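Local coordinates for protein giardin subunit alpha-1 (Giardia intestinalis, PDB 4EVF) that binds calcium and, calcium-dependently, phospholipids such as phosphatidylserine as an annexin, and is involved in the parasite's attachment to the intestinal mucosa, at residues A[175-180]-A[184-189]; A[22-27]-A[65-70]; A[84-89]-A[93-98]; A[213-218]-A[231-236]. All coordinates share one frame; numbering follows the deposited sequence.

Contact 1. Residues A[175-180]-A[184-189]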
loop_
_atom_site.group_PDB
_atom_site.type_symbol
_atom_site.label_atom_id
_atom_site.label_comp_id
_atom_site.label_asym_id
_atom_site.label_seq_id
_atom_site.Cartn_x
_atom_site.Cartn_y
_atom_site.Cartn_z
ATOM N N ILE A 175 3.427 -21.109 -2.203
ATOM C CA ILE A 175 2.208 -20.320 -2.311
ATOM C C ILE A 175 1.438 -20.375 -0.992
ATOM O O ILE A 175 0.954 -19.363 -0.489
ATOM C CB ILE A 175 1.337 -20.815 -3.481
ATOM C CG1 ILE A 175 2.037 -20.535 -4.818
ATOM C CG2 ILE A 175 -0.022 -20.154 -3.467
ATOM C CD1 ILE A 175 1.488 -21.347 -5.980
ATOM N N ASP A 176 1.337 -21.572 -0.435
ATOM C CA ASP A 176 0.648 -21.761 0.831
ATOM C C ASP A 176 1.414 -21.085 1.965
ATOM O O ASP A 176 0.819 -20.461 2.825
ATOM C CB ASP A 176 0.481 -23.253 1.120
ATOM C CG ASP A 176 -0.159 -23.506 2.459
ATOM O OD1 ASP A 176 -1.405 -23.449 2.525
ATOM O OD2 ASP A 176 0.580 -23.744 3.440
ATOM N N PHE A 177 2.740 -21.202 1.965
ATOM C CA PHE A 177 3.528 -20.586 3.025
ATOM C C PHE A 177 3.391 -19.064 3.054
ATOM O O PHE A 177 3.020 -18.481 4.066
ATOM C CB PHE A 177 5.011 -20.958 2.922
ATOM C CG PHE A 177 5.868 -20.253 3.930
ATOM C CD1 PHE A 177 6.449 -19.027 3.629
ATOM C CD2 PHE A 177 6.060 -20.793 5.195
ATOM C CE1 PHE A 177 7.224 -18.369 4.566
ATOM C CE2 PHE A 177 6.841 -20.151 6.117
ATOM C CZ PHE A 177 7.419 -18.935 5.819
ATOM N N PHE A 178 3.707 -18.413 1.939
ATOM C CA PHE A 178 3.608 -16.961 1.890
ATOM C C PHE A 178 2.159 -16.474 2.035
ATOM O O PHE A 178 1.915 -15.402 2.586
ATOM C CB PHE A 178 4.294 -16.413 0.631
ATOM C CG PHE A 178 5.790 -16.448 0.719
ATOM C CD1 PHE A 178 6.475 -15.422 1.345
ATOM C CD2 PHE A 178 6.507 -17.521 0.215
ATOM C CE1 PHE A 178 7.855 -15.454 1.455
ATOM C CE2 PHE A 178 7.875 -17.568 0.330
ATOM C CZ PHE A 178 8.557 -16.528 0.944
ATOM N N GLY A 179 1.203 -17.278 1.578
ATOM C CA GLY A 179 -0.198 -16.910 1.685
ATOM C C GLY A 179 -0.861 -17.093 3.046
ATOM O O GLY A 179 -1.932 -16.518 3.288
ATOM N N THR A 180 -0.246 -17.870 3.944
ATOM C CA THR A 180 -0.887 -18.179 5.234
ATOM C C THR A 180 -0.024 -17.985 6.487
ATOM O O THR A 180 -0.526 -18.080 7.617
ATOM C CB THR A 180 -1.453 -19.635 5.269
ATOM O OG1 THR A 180 -0.383 -20.579 5.171
ATOM C CG2 THR A 180 -2.452 -19.879 4.135
ATOM N N ALA A 184 4.026 -12.224 12.382
ATOM C CA ALA A 184 4.812 -12.312 13.603
ATOM C C ALA A 184 5.783 -13.487 13.551
ATOM O O ALA A 184 6.852 -13.425 14.137
ATOM C CB ALA A 184 3.902 -12.411 14.822
ATOM N N GLU A 185 5.399 -14.549 12.843
ATOM C CA GLU A 185 6.232 -15.745 12.719
ATOM C C GLU A 185 7.212 -15.599 11.575
ATOM O O GLU A 185 8.325 -16.130 11.612
ATOM C CB GLU A 185 5.354 -16.979 12.484
ATOM C CG GLU A 185 4.267 -17.162 13.537
ATOM C CD GLU A 185 3.658 -18.551 13.538
ATOM O OE1 GLU A 185 3.787 -19.273 12.516
ATOM O OE2 GLU A 185 3.054 -18.927 14.571
ATOM N N TYR A 186 6.802 -14.873 10.547
ATOM C CA TYR A 186 7.646 -14.755 9.358
ATOM C C TYR A 186 9.023 -14.182 9.674
ATOM O O TYR A 186 10.042 -14.720 9.236
ATOM C CB TYR A 186 6.957 -13.914 8.290
ATOM C CG TYR A 186 7.745 -13.835 6.996
ATOM C CD1 TYR A 186 7.700 -14.876 6.076
ATOM C CD2 TYR A 186 8.529 -12.722 6.697
ATOM C CE1 TYR A 186 8.409 -14.808 4.880
ATOM C CE2 TYR A 186 9.243 -12.647 5.497
ATOM C CZ TYR A 186 9.178 -13.696 4.597
ATOM O OH TYR A 186 9.880 -13.650 3.401
ATOM N N ARG A 187 9.048 -13.106 10.455
ATOM C CA ARG A 187 10.290 -12.397 10.770
ATOM C C ARG A 187 11.372 -13.309 11.364
ATOM O O ARG A 187 12.517 -13.312 10.889
ATOM C CB ARG A 187 9.990 -11.197 11.679
ATOM C CG ARG A 187 8.673 -10.502 11.297
ATOM C CD ARG A 187 8.393 -9.204 12.053
ATOM N NE ARG A 187 7.387 -8.406 11.343
ATOM C CZ ARG A 187 6.114 -8.270 11.712
ATOM N NH1 ARG A 187 5.659 -8.859 12.819
ATOM N NH2 ARG A 187 5.290 -7.526 10.976
ATOM N N PRO A 188 11.025 -14.090 12.408
ATOM C CA PRO A 188 12.015 -15.039 12.944
ATOM C C PRO A 188 12.426 -16.104 11.918
ATOM O O PRO A 188 13.582 -16.520 11.891
ATOM C CB PRO A 188 11.283 -15.693 14.128
ATOM C CG PRO A 188 9.816 -15.305 13.970
ATOM C CD PRO A 188 9.809 -14.006 13.238
ATOM N N ILE A 189 11.481 -16.547 11.098
ATOM C CA ILE A 189 11.783 -17.500 10.032
ATOM C C ILE A 189 12.784 -16.930 9.015
ATOM O O ILE A 189 13.718 -17.619 8.593
ATOM C CB ILE A 189 10.499 -17.967 9.335
ATOM C CG1 ILE A 189 9.663 -18.782 10.330
ATOM C CG2 ILE A 189 10.833 -18.810 8.073
ATOM C CD1 ILE A 189 8.313 -19.177 9.846
#

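Contact 2. Residues A[22-27]-A[65-70]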
loop_
_atom_site.group_PDB
_atom_site.type_symbol
_atom_site.label_atom_id
_atom_site.label_comp_id
_atom_site.label_asym_id
_atom_site.label_seq_id
_atom_site.Cartn_x
_atom_site.Cartn_y
_atom_site.Cartn_z
ATOM N N GLN A 22 -0.088 23.248 2.162
ATOM C CA GLN A 22 -0.771 23.443 3.440
ATOM C C GLN A 22 -1.871 22.398 3.674
ATOM O O GLN A 22 -2.057 21.921 4.797
ATOM C CB GLN A 22 -1.334 24.862 3.555
ATOM C CG GLN A 22 -2.053 25.138 4.867
ATOM C CD GLN A 22 -1.173 24.926 6.092
ATOM O OE1 GLN A 22 0.041 24.736 5.979
ATOM N NE2 GLN A 22 -1.786 24.955 7.273
ATOM N N ILE A 23 -2.601 22.040 2.625
ATOM C CA ILE A 23 -3.587 20.971 2.755
ATOM C C ILE A 23 -2.876 19.655 3.050
ATOM O O ILE A 23 -3.293 18.890 3.922
ATOM C CB ILE A 23 -4.460 20.843 1.497
ATOM C CG1 ILE A 23 -5.254 22.133 1.272
ATOM C CG2 ILE A 23 -5.358 19.607 1.577
ATOM C CD1 ILE A 23 -5.840 22.243 -0.118
ATOM N N ALA A 24 -1.788 19.403 2.327
ATOM C CA ALA A 24 -0.976 18.222 2.562
ATOM C C ALA A 24 -0.437 18.221 3.985
ATOM O O ALA A 24 -0.420 17.184 4.646
ATOM C CB ALA A 24 0.181 18.140 1.535
ATOM N N PHE A 25 -0.017 19.384 4.470
ATOM C CA PHE A 25 0.569 19.438 5.803
ATOM C C PHE A 25 -0.454 19.092 6.884
ATOM O O PHE A 25 -0.154 18.347 7.827
ATOM C CB PHE A 25 1.196 20.799 6.109
ATOM C CG PHE A 25 1.708 20.902 7.519
ATOM C CD1 PHE A 25 2.828 20.192 7.909
ATOM C CD2 PHE A 25 1.044 21.674 8.463
ATOM C CE1 PHE A 25 3.291 20.260 9.212
ATOM C CE2 PHE A 25 1.503 21.750 9.763
ATOM C CZ PHE A 25 2.627 21.041 10.140
ATOM N N ILE A 26 -1.650 19.655 6.753
ATOM C CA ILE A 26 -2.728 19.364 7.695
ATOM C C ILE A 26 -3.099 17.891 7.622
ATOM O O ILE A 26 -3.275 17.234 8.644
ATOM C CB ILE A 26 -3.978 20.218 7.423
ATOM C CG1 ILE A 26 -3.672 21.700 7.672
ATOM C CG2 ILE A 26 -5.121 19.759 8.308
ATOM C CD1 ILE A 26 -4.628 22.649 6.990
ATOM N N ALA A 27 -3.211 17.360 6.408
ATOM C CA ALA A 27 -3.549 15.954 6.261
ATOM C C ALA A 27 -2.488 15.084 6.929
ATOM O O ALA A 27 -2.808 14.049 7.510
ATOM C CB ALA A 27 -3.712 15.588 4.795
ATOM N N SER A 65 -6.077 14.696 -6.755
ATOM C CA SER A 65 -6.662 13.385 -6.474
ATOM C C SER A 65 -6.179 12.822 -5.142
ATOM O O SER A 65 -6.986 12.328 -4.346
ATOM C CB SER A 65 -6.358 12.401 -7.608
ATOM O OG SER A 65 -7.052 12.771 -8.784
ATOM N N LEU A 66 -4.868 12.900 -4.912
ATOM C CA LEU A 66 -4.256 12.473 -3.658
ATOM C C LEU A 66 -4.830 13.213 -2.448
ATOM O O LEU A 66 -5.178 12.596 -1.428
ATOM C CB LEU A 66 -2.736 12.651 -3.715
ATOM C CG LEU A 66 -1.952 12.486 -2.402
ATOM C CD1 LEU A 66 -2.282 11.173 -1.709
ATOM C CD2 LEU A 66 -0.434 12.589 -2.614
ATOM N N LEU A 67 -4.922 14.535 -2.556
ATOM C CA LEU A 67 -5.437 15.356 -1.455
ATOM C C LEU A 67 -6.901 15.042 -1.124
ATOM O O LEU A 67 -7.282 14.965 0.056
ATOM C CB LEU A 67 -5.221 16.848 -1.743
ATOM C CG LEU A 67 -3.734 17.226 -1.827
ATOM C CD1 LEU A 67 -3.514 18.680 -2.256
ATOM C CD2 LEU A 67 -3.023 16.935 -0.514
ATOM N N MET A 68 -7.701 14.850 -2.166
ATOM C CA MET A 68 -9.080 14.362 -2.047
ATOM C C MET A 68 -9.150 13.026 -1.331
ATOM O O MET A 68 -9.953 12.847 -0.417
ATOM C CB MET A 68 -9.727 14.198 -3.430
ATOM C CG MET A 68 -9.895 15.495 -4.207
ATOM S SD MET A 68 -10.489 15.214 -5.883
ATOM C CE MET A 68 -12.093 14.455 -5.598
ATOM N N ASP A 69 -8.314 12.086 -1.762
ATOM C CA ASP A 69 -8.288 10.741 -1.198
ATOM C C ASP A 69 -8.082 10.783 0.314
ATOM O O ASP A 69 -8.737 10.051 1.066
ATOM C CB ASP A 69 -7.154 9.912 -1.826
ATOM C CG ASP A 69 -7.418 9.540 -3.282
ATOM O OD1 ASP A 69 -8.556 9.711 -3.772
ATOM O OD2 ASP A 69 -6.477 9.042 -3.935
ATOM N N LEU A 70 -7.155 11.630 0.750
ATOM C CA LEU A 70 -6.819 11.745 2.173
ATOM C C LEU A 70 -8.002 12.170 3.038
ATOM O O LEU A 70 -8.003 11.945 4.255
ATOM C CB LEU A 70 -5.636 12.692 2.378
ATOM C CG LEU A 70 -4.318 12.155 1.798
ATOM C CD1 LEU A 70 -3.282 13.275 1.646
ATOM C CD2 LEU A 70 -3.769 11.010 2.646
#

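Contact 3. Residues A[84-89]-A[93-98]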
loop_
_atom_site.group_PDB
_atom_site.type_symbol
_atom_site.label_atom_id
_atom_site.label_comp_id
_atom_site.label_asym_id
_atom_site.label_seq_id
_atom_site.Cartn_x
_atom_site.Cartn_y
_atom_site.Cartn_z
ATOM N N ASP A 84 -10.259 0.194 -11.028
ATOM C CA ASP A 84 -9.426 0.797 -12.067
ATOM C C ASP A 84 -8.372 -0.189 -12.586
ATOM O O ASP A 84 -8.154 -0.310 -13.802
ATOM C CB ASP A 84 -8.730 2.041 -11.526
ATOM C CG ASP A 84 -9.686 3.196 -11.283
ATOM O OD1 ASP A 84 -9.188 4.277 -10.905
ATOM O OD2 ASP A 84 -10.914 3.031 -11.476
ATOM N N ALA A 85 -7.722 -0.892 -11.661
ATOM C CA ALA A 85 -6.683 -1.847 -12.033
ATOM C C ALA A 85 -7.246 -2.974 -12.889
ATOM O O ALA A 85 -6.504 -3.632 -13.602
ATOM C CB ALA A 85 -5.985 -2.416 -10.787
ATOM N N LEU A 86 -8.557 -3.192 -12.813
ATOM C CA LEU A 86 -9.206 -4.279 -13.537
ATOM C C LEU A 86 -9.937 -3.797 -14.784
ATOM O O LEU A 86 -10.328 -4.609 -15.620
ATOM C CB LEU A 86 -10.206 -5.025 -12.633
ATOM C CG LEU A 86 -9.613 -5.853 -11.487
ATOM C CD1 LEU A 86 -10.696 -6.333 -10.500
ATOM C CD2 LEU A 86 -8.790 -7.017 -12.012
ATOM N N SER A 87 -10.129 -2.486 -14.899
ATOM C CA SER A 87 -10.949 -1.915 -15.971
ATOM C C SER A 87 -10.357 -2.157 -17.369
ATOM O O SER A 87 -11.096 -2.355 -18.329
ATOM C CB SER A 87 -11.205 -0.414 -15.730
ATOM O OG SER A 87 -9.995 0.327 -15.679
ATOM N N GLY A 88 -9.031 -2.142 -17.476
ATOM C CA GLY A 88 -8.354 -2.414 -18.735
ATOM C C GLY A 88 -7.426 -3.606 -18.616
ATOM O O GLY A 88 -7.733 -4.578 -17.928
ATOM N N ARG A 89 -6.282 -3.536 -19.287
ATOM C CA ARG A 89 -5.223 -4.523 -19.102
ATOM C C ARG A 89 -4.862 -4.571 -17.620
ATOM O O ARG A 89 -4.708 -3.524 -16.991
ATOM C CB ARG A 89 -4.011 -4.085 -19.907
ATOM C CG ARG A 89 -3.089 -5.183 -20.386
ATOM C CD ARG A 89 -2.160 -4.596 -21.459
ATOM N NE ARG A 89 -2.496 -3.188 -21.667
ATOM C CZ ARG A 89 -1.653 -2.267 -22.118
ATOM N NH1 ARG A 89 -0.408 -2.601 -22.430
ATOM N NH2 ARG A 89 -2.060 -1.007 -22.246
ATOM N N MET A 93 1.200 -3.423 -11.122
ATOM C CA MET A 93 1.776 -2.528 -10.137
ATOM C C MET A 93 0.705 -2.090 -9.148
ATOM O O MET A 93 0.927 -2.111 -7.940
ATOM C CB MET A 93 2.443 -1.319 -10.798
ATOM C CG MET A 93 3.791 -1.668 -11.439
ATOM S SD MET A 93 4.561 -0.235 -12.222
ATOM C CE MET A 93 3.410 0.062 -13.559
ATOM N N ALA A 94 -0.459 -1.724 -9.672
ATOM C CA ALA A 94 -1.581 -1.311 -8.832
ATOM C C ALA A 94 -2.032 -2.463 -7.929
ATOM O O ALA A 94 -2.396 -2.244 -6.763
ATOM C CB ALA A 94 -2.731 -0.834 -9.687
ATOM N N PHE A 95 -2.015 -3.681 -8.469
ATOM C CA PHE A 95 -2.323 -4.876 -7.671
ATOM C C PHE A 95 -1.469 -4.909 -6.401
ATOM O O PHE A 95 -1.992 -5.136 -5.301
ATOM C CB PHE A 95 -2.084 -6.176 -8.465
ATOM C CG PHE A 95 -3.115 -6.460 -9.535
ATOM C CD1 PHE A 95 -4.273 -5.707 -9.634
ATOM C CD2 PHE A 95 -2.916 -7.499 -10.446
ATOM C CE1 PHE A 95 -5.221 -5.972 -10.625
ATOM C CE2 PHE A 95 -3.857 -7.779 -11.429
ATOM C CZ PHE A 95 -5.014 -7.011 -11.520
ATOM N N PHE A 96 -0.156 -4.712 -6.553
ATOM C CA PHE A 96 0.744 -4.726 -5.398
ATOM C C PHE A 96 0.324 -3.676 -4.374
ATOM O O PHE A 96 0.283 -3.950 -3.160
ATOM C CB PHE A 96 2.218 -4.495 -5.808
ATOM C CG PHE A 96 2.727 -5.465 -6.836
ATOM C CD1 PHE A 96 2.257 -6.770 -6.878
ATOM C CD2 PHE A 96 3.661 -5.060 -7.784
ATOM C CE1 PHE A 96 2.721 -7.660 -7.840
ATOM C CE2 PHE A 96 4.125 -5.943 -8.749
ATOM C CZ PHE A 96 3.657 -7.245 -8.776
ATOM N N ASP A 97 0.022 -2.475 -4.868
ATOM C CA ASP A 97 -0.330 -1.345 -4.011
ATOM C C ASP A 97 -1.633 -1.568 -3.241
ATOM O O ASP A 97 -1.754 -1.129 -2.112
ATOM C CB ASP A 97 -0.437 -0.046 -4.820
ATOM C CG ASP A 97 0.831 0.263 -5.605
ATOM O OD1 ASP A 97 1.871 -0.384 -5.334
ATOM O OD2 ASP A 97 0.779 1.151 -6.485
ATOM N N THR A 98 -2.596 -2.231 -3.875
ATOM C CA THR A 98 -3.965 -2.317 -3.363
ATOM C C THR A 98 -4.261 -3.617 -2.591
ATOM O O THR A 98 -5.025 -3.612 -1.621
ATOM C CB THR A 98 -5.008 -2.138 -4.510
ATOM O OG1 THR A 98 -4.798 -3.124 -5.524
ATOM C CG2 THR A 98 -4.903 -0.755 -5.147
#

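Contact 4. Residues A[213-218]-A[231-236]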
loop_
_atom_site.group_PDB
_atom_site.type_symbol
_atom_site.label_atom_id
_atom_site.label_comp_id
_atom_site.label_asym_id
_atom_site.label_seq_id
_atom_site.Cartn_x
_atom_site.Cartn_y
_atom_site.Cartn_z
ATOM N N ASP A 213 5.609 -13.042 -11.056
ATOM C CA ASP A 213 5.773 -14.005 -9.960
ATOM C C ASP A 213 6.764 -13.432 -8.980
ATOM O O ASP A 213 6.497 -13.357 -7.776
ATOM C CB ASP A 213 6.320 -15.351 -10.432
ATOM C CG ASP A 213 5.282 -16.207 -11.134
ATOM O OD1 ASP A 213 4.061 -16.015 -10.911
ATOM O OD2 ASP A 213 5.704 -17.084 -11.915
ATOM N N TYR A 214 7.924 -13.040 -9.510
ATOM C CA TYR A 214 8.971 -12.483 -8.685
ATOM C C TYR A 214 8.490 -11.318 -7.821
ATOM O O TYR A 214 8.634 -11.332 -6.596
ATOM C CB TYR A 214 10.163 -12.026 -9.542
ATOM C CG TYR A 214 11.176 -11.295 -8.711
ATOM C CD1 TYR A 214 12.089 -11.996 -7.934
ATOM C CD2 TYR A 214 11.199 -9.903 -8.668
ATOM C CE1 TYR A 214 13.010 -11.342 -7.150
ATOM C CE2 TYR A 214 12.115 -9.234 -7.891
ATOM C CZ TYR A 214 13.017 -9.961 -7.126
ATOM O OH TYR A 214 13.942 -9.315 -6.344
ATOM N N TYR A 215 7.950 -10.292 -8.464
ATOM C CA TYR A 215 7.543 -9.099 -7.738
ATOM C C TYR A 215 6.443 -9.384 -6.727
ATOM O O TYR A 215 6.422 -8.782 -5.659
ATOM C CB TYR A 215 7.150 -7.966 -8.685
ATOM C CG TYR A 215 8.352 -7.453 -9.435
ATOM C CD1 TYR A 215 9.386 -6.830 -8.753
ATOM C CD2 TYR A 215 8.476 -7.642 -10.809
ATOM C CE1 TYR A 215 10.513 -6.386 -9.418
ATOM C CE2 TYR A 215 9.594 -7.199 -11.488
ATOM C CZ TYR A 215 10.604 -6.568 -10.788
ATOM O OH TYR A 215 11.719 -6.122 -11.447
ATOM N N THR A 216 5.557 -10.315 -7.055
ATOM C CA THR A 216 4.468 -10.656 -6.135
ATOM C C THR A 216 5.015 -11.262 -4.843
ATOM O O THR A 216 4.643 -10.834 -3.734
ATOM C CB THR A 216 3.438 -11.622 -6.771
ATOM O OG1 THR A 216 2.807 -10.998 -7.896
ATOM C CG2 THR A 216 2.368 -12.003 -5.752
ATOM N N PHE A 217 5.896 -12.253 -4.973
ATOM C CA PHE A 217 6.499 -12.889 -3.794
ATOM C C PHE A 217 7.447 -11.943 -3.046
ATOM O O PHE A 217 7.563 -11.984 -1.813
ATOM C CB PHE A 217 7.212 -14.192 -4.179
ATOM C CG PHE A 217 6.283 -15.361 -4.367
ATOM C CD1 PHE A 217 5.559 -15.505 -5.540
ATOM C CD2 PHE A 217 6.147 -16.322 -3.378
ATOM C CE1 PHE A 217 4.702 -16.578 -5.725
ATOM C CE2 PHE A 217 5.290 -17.399 -3.547
ATOM C CZ PHE A 217 4.569 -17.527 -4.734
ATOM N N TYR A 218 8.131 -11.086 -3.800
ATOM C CA TYR A 218 9.013 -10.099 -3.205
ATOM C C TYR A 218 8.218 -9.083 -2.373
ATOM O O TYR A 218 8.610 -8.736 -1.253
ATOM C CB TYR A 218 9.814 -9.380 -4.300
ATOM C CG TYR A 218 11.070 -8.682 -3.815
ATOM C CD1 TYR A 218 11.798 -9.174 -2.739
ATOM C CD2 TYR A 218 11.518 -7.519 -4.426
ATOM C CE1 TYR A 218 12.953 -8.532 -2.298
ATOM C CE2 TYR A 218 12.669 -6.873 -3.997
ATOM C CZ TYR A 218 13.380 -7.384 -2.936
ATOM O OH TYR A 218 14.516 -6.735 -2.507
ATOM N N ALA A 231 6.147 -0.440 2.042
ATOM C CA ALA A 231 6.008 0.964 1.659
ATOM C C ALA A 231 7.338 1.561 1.171
ATOM O O ALA A 231 7.387 2.211 0.128
ATOM C CB ALA A 231 5.459 1.782 2.823
ATOM N N ALA A 232 8.404 1.357 1.937
ATOM C CA ALA A 232 9.728 1.859 1.551
ATOM C C ALA A 232 10.101 1.391 0.139
ATOM O O ALA A 232 10.521 2.186 -0.705
ATOM C CB ALA A 232 10.767 1.399 2.528
ATOM N N TYR A 233 9.957 0.088 -0.085
ATOM C CA TYR A 233 10.252 -0.539 -1.371
ATOM C C TYR A 233 9.398 -0.007 -2.531
ATOM O O TYR A 233 9.894 0.270 -3.628
ATOM C CB TYR A 233 10.067 -2.055 -1.249
ATOM C CG TYR A 233 10.185 -2.784 -2.577
ATOM C CD1 TYR A 233 11.392 -2.802 -3.273
ATOM C CD2 TYR A 233 9.101 -3.456 -3.128
ATOM C CE1 TYR A 233 11.515 -3.461 -4.479
ATOM C CE2 TYR A 233 9.217 -4.125 -4.351
ATOM C CZ TYR A 233 10.431 -4.118 -5.018
ATOM O OH TYR A 233 10.576 -4.770 -6.232
ATOM N N LEU A 234 8.098 0.097 -2.300
ATOM C CA LEU A 234 7.215 0.602 -3.328
ATOM C C LEU A 234 7.444 2.102 -3.549
ATOM O O LEU A 234 7.330 2.586 -4.663
ATOM C CB LEU A 234 5.752 0.291 -2.972
ATOM C CG LEU A 234 5.245 -1.165 -3.030
ATOM C CD1 LEU A 234 3.801 -1.364 -2.547
ATOM C CD2 LEU A 234 5.455 -1.806 -4.398
ATOM N N ILE A 235 7.963 2.839 -2.658
ATOM C CA ILE A 235 8.284 4.255 -2.904
ATOM C C ILE A 235 9.559 4.376 -3.711
ATOM O O ILE A 235 9.655 5.198 -4.622
ATOM C CB ILE A 235 8.409 5.038 -1.589
ATOM C CG1 ILE A 235 7.016 5.250 -0.994
ATOM C CG2 ILE A 235 9.109 6.376 -1.796
ATOM C CD1 ILE A 235 7.056 5.834 0.410
ATOM N N ASN A 236 10.527 3.526 -3.392
ATOM C CA ASN A 236 11.757 3.477 -4.166
ATOM C C ASN A 236 11.485 3.086 -5.640
ATOM O O ASN A 236 12.035 3.693 -6.563
ATOM C CB ASN A 236 12.758 2.544 -3.481
ATOM C CG ASN A 236 14.092 2.496 -4.193
ATOM O OD1 ASN A 236 14.415 1.502 -4.849
ATOM N ND2 ASN A 236 14.875 3.568 -4.071
#

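Contact 1. Residues A[175-180]-A[184-189]
F178 and Y186 mark the nearest approach of the backbones of 175-180 and 184-189, with their CA atoms 8.8 Å apart. The short helix axes come no closer than 11.1 Å and run at 124° to each other, so only side chains bridge the gap. The helix of 184-189 is kinked at P188, whose ring nitrogen makes no bond to the preceding turn. Y186 does most of the reaching: its CG lies anti to the backbone N (chi1 -176°), which carries the ring out to the rims of both phenylalanines. F177 crosses it at about a right angle, and CE1 of F177 meets CE1 of Y186 at 3.8 Å, each atom lying near the plane of the other ring, rim against rim. F178 comes in obliquely, its ring plane turned 58° from that of Y186. F178 CE1 comes to 3.3 Å from Y186 OH, which lies at the edge of the F178 ring, in its plane. I189 reaches F177 from the opposite direction, with I189 CG2 4.1 Å from F177 CZ. The buried phenol oxygen of Y186 is satisfied by a hydrogen bond to H221 ND1. This packs consecutive helices 171-180 and 183-196 within the predicted third annexin repeat. Helix 211-225 packs on F178 and Y186 through L224, while helix 155-167 covers F177 with L162 and F178 with F166.

Contact 2. Residues A[22-27]-A[65-70]
L67 carries most of this contact, pointing across at A24 and I23, while L70 meets A27 one turn further along. The CG of L67 stands anti to its carbonyl carbon (chi1 -64°), beside the backbone N, and the CD2 branch does the touching. That methyl comes down on the backbone of helix 20-28, 3.9 Å from A24 CA, and lies 4.0 Å from A24 CB. I23 flanks the same methyl with its CG2 branch, 4.1 Å from L67 CD2, the two side chains slanting past each other. L70 repeats the theme with its other branch, its CD1 meeting A27 CB at 3.9 Å. With alanines opposite both leucines, the CA atoms of A24 and L67 approach to 6.7 Å, although the helix axes stay 10.4 Å apart. The contact joins two helices of the predicted first annexin repeat in near-parallel packing, crossing at 31°, and their meeting surface is wholly apolar and buried. I23 also packs on A14 and I15 of helix 4-16. On the side of helix 62-70, L66 and L70 touch L291 of helix 284-292, and the D69 carboxylate forms a salt bridge with R249 of helix 245-255.

Contact 3. Residues A[84-89]-A[93-98]
A85 and L86 are the two residues of 84-89 that press on A94 and F95 in 93-98. Just before them, the carbonyl oxygen of D84 takes two bonds from S87: the backbone N at 3.1 Å and the hydroxyl OG at 2.7 Å, which ties S87 back to the turn near the end of the helix. A85 points toward the second segment, and its methyl sits in the corner between the next helix and the ring of F95, 3.8 Å from A94 CB. The same A85 CB lies 3.6 Å from F95 CE1. These small side chains let the backbones come close, the CA atoms of A85 and A94 standing 6.0 Å apart. L86 crosses F95 at about a right angle and touches the far end of the ring, L86 CD2 to F95 CZ 3.8 Å. F95 can reach both because its CG stands beside the backbone N (chi1 -73°), carrying the ring back over the end of helix 74-87. Beyond S87 the chain runs on through exposed G88 and R89. In the turn that follows, D91 accepts a hydrogen bond from A94 N through OD1 and is also backbone-bonded to A85. The two consecutive helices are joined by a short connection, with their ends packed together. In annexins generally the turn between the first two helices of a repeat is a usual site for calcium; here, in the predicted second repeat, the structure is of the apo protein.

Contact 4. Residues A[213-218]-A[231-236]
Y233 is grasped from helix 211-225 by two tyrosines, Y215 and Y218, in an all-aromatic contact. Its CG lies anti to the backbone N (chi1 173°), sending the ring straight out so that the phenol oxygen comes to the ring edges of both partners. Y218 extends in a similar way and turns its edge toward the face of Y233. The resulting T-shaped pair has its planes at 72°, with ring centroids 5.0 Å apart. The CD2 and CE2 side of Y218 makes the approach, CD2 lying 3.6 Å from Y233 CZ and 3.4 Å from Y233 OH. The interaction joins the predicted third annexin repeat, which holds 213-218, to the predicted fourth, which holds 231-236, in the chain of helical repeats that defines the annexin fold. Y215 turns its CG beside the backbone N instead, which brings its ring edge to the same oxygen: Y215 CD1 stands 3.5 Å from Y233 OH, which lies near the plane of the Y215 ring. The two side chains cross at about a right angle, and Y215 remains exposed, whereas Y233 is buried. Y214, which does not reach Y233, backs both partners. Its OH stands over the rim of one face of Y218, and its CD2 lies 3.5 Å above the ring of Y215, again toward the rim. The ring of F222 meets both Y218 and Y233, and Y269 adds a further contact to Y233.

Contacts 1, 2 and 3 are buried among helices, whereas contact 4 is only partly so, with an exposed tyrosine at its rim. Contact 4 is wholly aromatic, contact 1 mainly so, with one isoleucine; contact 2 is purely aliphatic, and contact 3 sets small and branched side chains against one phenylalanine. Contacts 1 to 3 each lie within one predicted repeat, the third, first and second respectively, and contact 4 links the third to the fourth. Contact 4 touches two of the others: F217 packs on I175 and F178 of contact 1, and T216, Y215 and L234 meet F96 and D97 of contact 3. Contact 2 stands apart, its centre 35 Å from that of contact 1 across the chain's centre.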